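Long-range contact in hypothetical protein Atu0240 (Agrobacterium tumefaciens str. C58, PDB 2GAX), which is of unknown function, a DUF2000 family member whose fold is probably related to that of the peptidyl-tRNA hydrolase 2 (PTH2) clan: residues 6-10 and 22-27. Residue numbers count along the deposited sequence, not the author numbering.
Sequences IAVIL and VTAFLM
Start with residues 6-10, a piece of strand 4-11 in regular beta conformation (phi -105 to -129°, psi 120 to 153°), which runs inside the main sheet between strands 58-63 and 112-120. Residues 22-27, an alpha-helical part of helix 16-33, pack on one face of that sheet, with Leu26 N hydrogen-bonded to Val22 O at 2.8 Å and Met27 N to Thr23 O at 3.0 Å. The two axes approach to 9.5 Å and run roughly antiparallel, at 142°, so the strand's start meets the helical segment's end. Ile6 points its CB at the helix, and its CG2 sits 4.2 Å from SE of Met27, a selenomethionine whose CB points sideways but whose m, m, m rotamer brings SE back toward Ile6. Ala7 faces away, onto Met61 and Leu117. Val8 points its CB at the helix and, with chi1 t, sets CG1 4.1 Å from both Leu26 CD1 and Thr23 OG1, a hydroxyl hydrogen-bonded to Lys19 O; the CA atoms of Val8 and Thr23 are 7.1 Å apart. Ile9 turns to the other face of the sheet, against Leu68 and Ile71 of helix 65-77. Leu10 leaves the backbone sideways, but its mt rotamer carries the methyls to the helix: CD2 reaches Val22 CG1 at 3.7 Å and Leu26 CD1 at 4.3 Å, while CD1 lies 3.5 Å from Thr23 OG1. No hydrogen bond crosses the interface; the contact is mainly apolar, and the two segments bury 271 Å². With helices on both faces of this central strand, this is the hydrophobic core of a three-layer alpha/beta/alpha sandwich.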
loop_
_atom_site.group_PDB
_atom_site.type_symbol
_atom_site.label_atom_id
_atom_site.label_comp_id
_atom_site.label_asym_id
_atom_site.label_seq_id
_atom_site.Cartn_x
_atom_site.Cartn_y
_atom_site.Cartn_z
ATOM N N ILE A 6 1.475 -0.044 -9.570
ATOM C CA ILE A 6 0.961 -0.017 -8.191
ATOM C C ILE A 6 1.329 -1.319 -7.481
ATOM O O ILE A 6 0.997 -2.414 -7.938
ATOM C CB ILE A 6 -0.586 0.209 -8.123
ATOM C CG1 ILE A 6 -0.980 1.516 -8.809
ATOM C CG2 ILE A 6 -1.070 0.248 -6.671
ATOM C CD1 ILE A 6 -2.476 1.730 -8.899
ATOM N N ALA A 7 2.027 -1.191 -6.359
ATOM C CA ALA A 7 2.443 -2.329 -5.587
ATOM C C ALA A 7 2.053 -2.157 -4.132
ATOM O O ALA A 7 2.146 -1.059 -3.574
ATOM C CB ALA A 7 3.936 -2.536 -5.712
ATOM N N VAL A 8 1.602 -3.258 -3.539
ATOM C CA VAL A 8 1.314 -3.335 -2.115
ATOM C C VAL A 8 2.260 -4.375 -1.513
ATOM O O VAL A 8 2.338 -5.482 -2.025
ATOM C CB VAL A 8 -0.138 -3.811 -1.885
ATOM C CG1 VAL A 8 -0.407 -4.043 -0.392
ATOM C CG2 VAL A 8 -1.143 -2.834 -2.485
ATOM N N ILE A 9 2.975 -4.023 -0.442
ATOM C CA ILE A 9 3.873 -4.957 0.252
ATOM C C ILE A 9 3.477 -5.125 1.724
ATOM O O ILE A 9 3.491 -4.169 2.510
ATOM C CB ILE A 9 5.392 -4.563 0.173
ATOM C CG1 ILE A 9 5.808 -4.111 -1.223
ATOM C CG2 ILE A 9 6.292 -5.729 0.613
ATOM C CD1 ILE A 9 5.777 -2.590 -1.446
ATOM N N LEU A 10 3.154 -6.363 2.092
ATOM C CA LEU A 10 2.677 -6.689 3.429
ATOM C C LEU A 10 3.719 -7.453 4.225
ATOM O O LEU A 10 4.568 -8.134 3.657
ATOM C CB LEU A 10 1.396 -7.526 3.319
ATOM C CG LEU A 10 0.271 -6.832 2.537
ATOM C CD1 LEU A 10 -0.852 -7.802 2.227
ATOM C CD2 LEU A 10 -0.254 -5.582 3.276
ATOM N N VAL A 22 -5.070 -4.020 6.254
ATOM C CA VAL A 22 -3.936 -3.152 5.855
ATOM C C VAL A 22 -4.006 -2.783 4.358
ATOM O O VAL A 22 -3.753 -1.625 3.980
ATOM C CB VAL A 22 -2.557 -3.788 6.199
ATOM C CG1 VAL A 22 -1.420 -2.953 5.612
ATOM C CG2 VAL A 22 -2.378 -3.883 7.733
ATOM N N THR A 23 -4.366 -3.756 3.524
ATOM C CA THR A 23 -4.437 -3.551 2.060
ATOM C C THR A 23 -5.509 -2.514 1.745
ATOM O O THR A 23 -5.289 -1.606 0.931
ATOM C CB THR A 23 -4.709 -4.862 1.298
ATOM O OG1 THR A 23 -3.586 -5.741 1.469
ATOM C CG2 THR A 23 -4.941 -4.618 -0.226
ATOM N N ALA A 24 -6.641 -2.635 2.433
ATOM C CA ALA A 24 -7.764 -1.731 2.226
ATOM C C ALA A 24 -7.341 -0.297 2.548
ATOM O O ALA A 24 -7.552 0.618 1.736
ATOM C CB ALA A 24 -8.931 -2.159 3.075
ATOM N N PHE A 25 -6.723 -0.108 3.718
ATOM C CA PHE A 25 -6.264 1.219 4.115
ATOM C C PHE A 25 -5.169 1.774 3.222
ATOM O O PHE A 25 -5.235 2.924 2.785
ATOM C CB PHE A 25 -5.828 1.212 5.568
ATOM C CG PHE A 25 -6.974 1.285 6.519
ATOM C CD1 PHE A 25 -7.535 2.516 6.847
ATOM C CD2 PHE A 25 -7.517 0.134 7.068
ATOM C CE1 PHE A 25 -8.621 2.595 7.727
ATOM C CE2 PHE A 25 -8.600 0.207 7.960
ATOM C CZ PHE A 25 -9.140 1.432 8.290
ATOM N N LEU A 26 -4.178 0.950 2.909
ATOM C CA LEU A 26 -3.120 1.409 2.002
ATOM C C LEU A 26 -3.656 1.906 0.646
ATOM O O LEU A 26 -3.202 2.931 0.123
ATOM C CB LEU A 26 -2.083 0.307 1.785
ATOM C CG LEU A 26 -1.249 -0.106 3.013
ATOM C CD1 LEU A 26 -0.474 -1.357 2.676
ATOM C CD2 LEU A 26 -0.302 1.013 3.488
HETATM N N MSE A 27 -4.607 1.170 0.086
HETATM C CA MSE A 27 -5.173 1.486 -1.219
HETATM C C MSE A 27 -5.984 2.772 -1.171
HETATM O O MSE A 27 -6.024 3.519 -2.159
HETATM C CB MSE A 27 -6.038 0.327 -1.724
HETATM C CG MSE A 27 -5.228 -0.747 -2.446
HETATM SE SE MSE A 27 -4.330 0.022 -4.061
HETATM C CE MSE A 27 -5.763 0.748 -4.900
#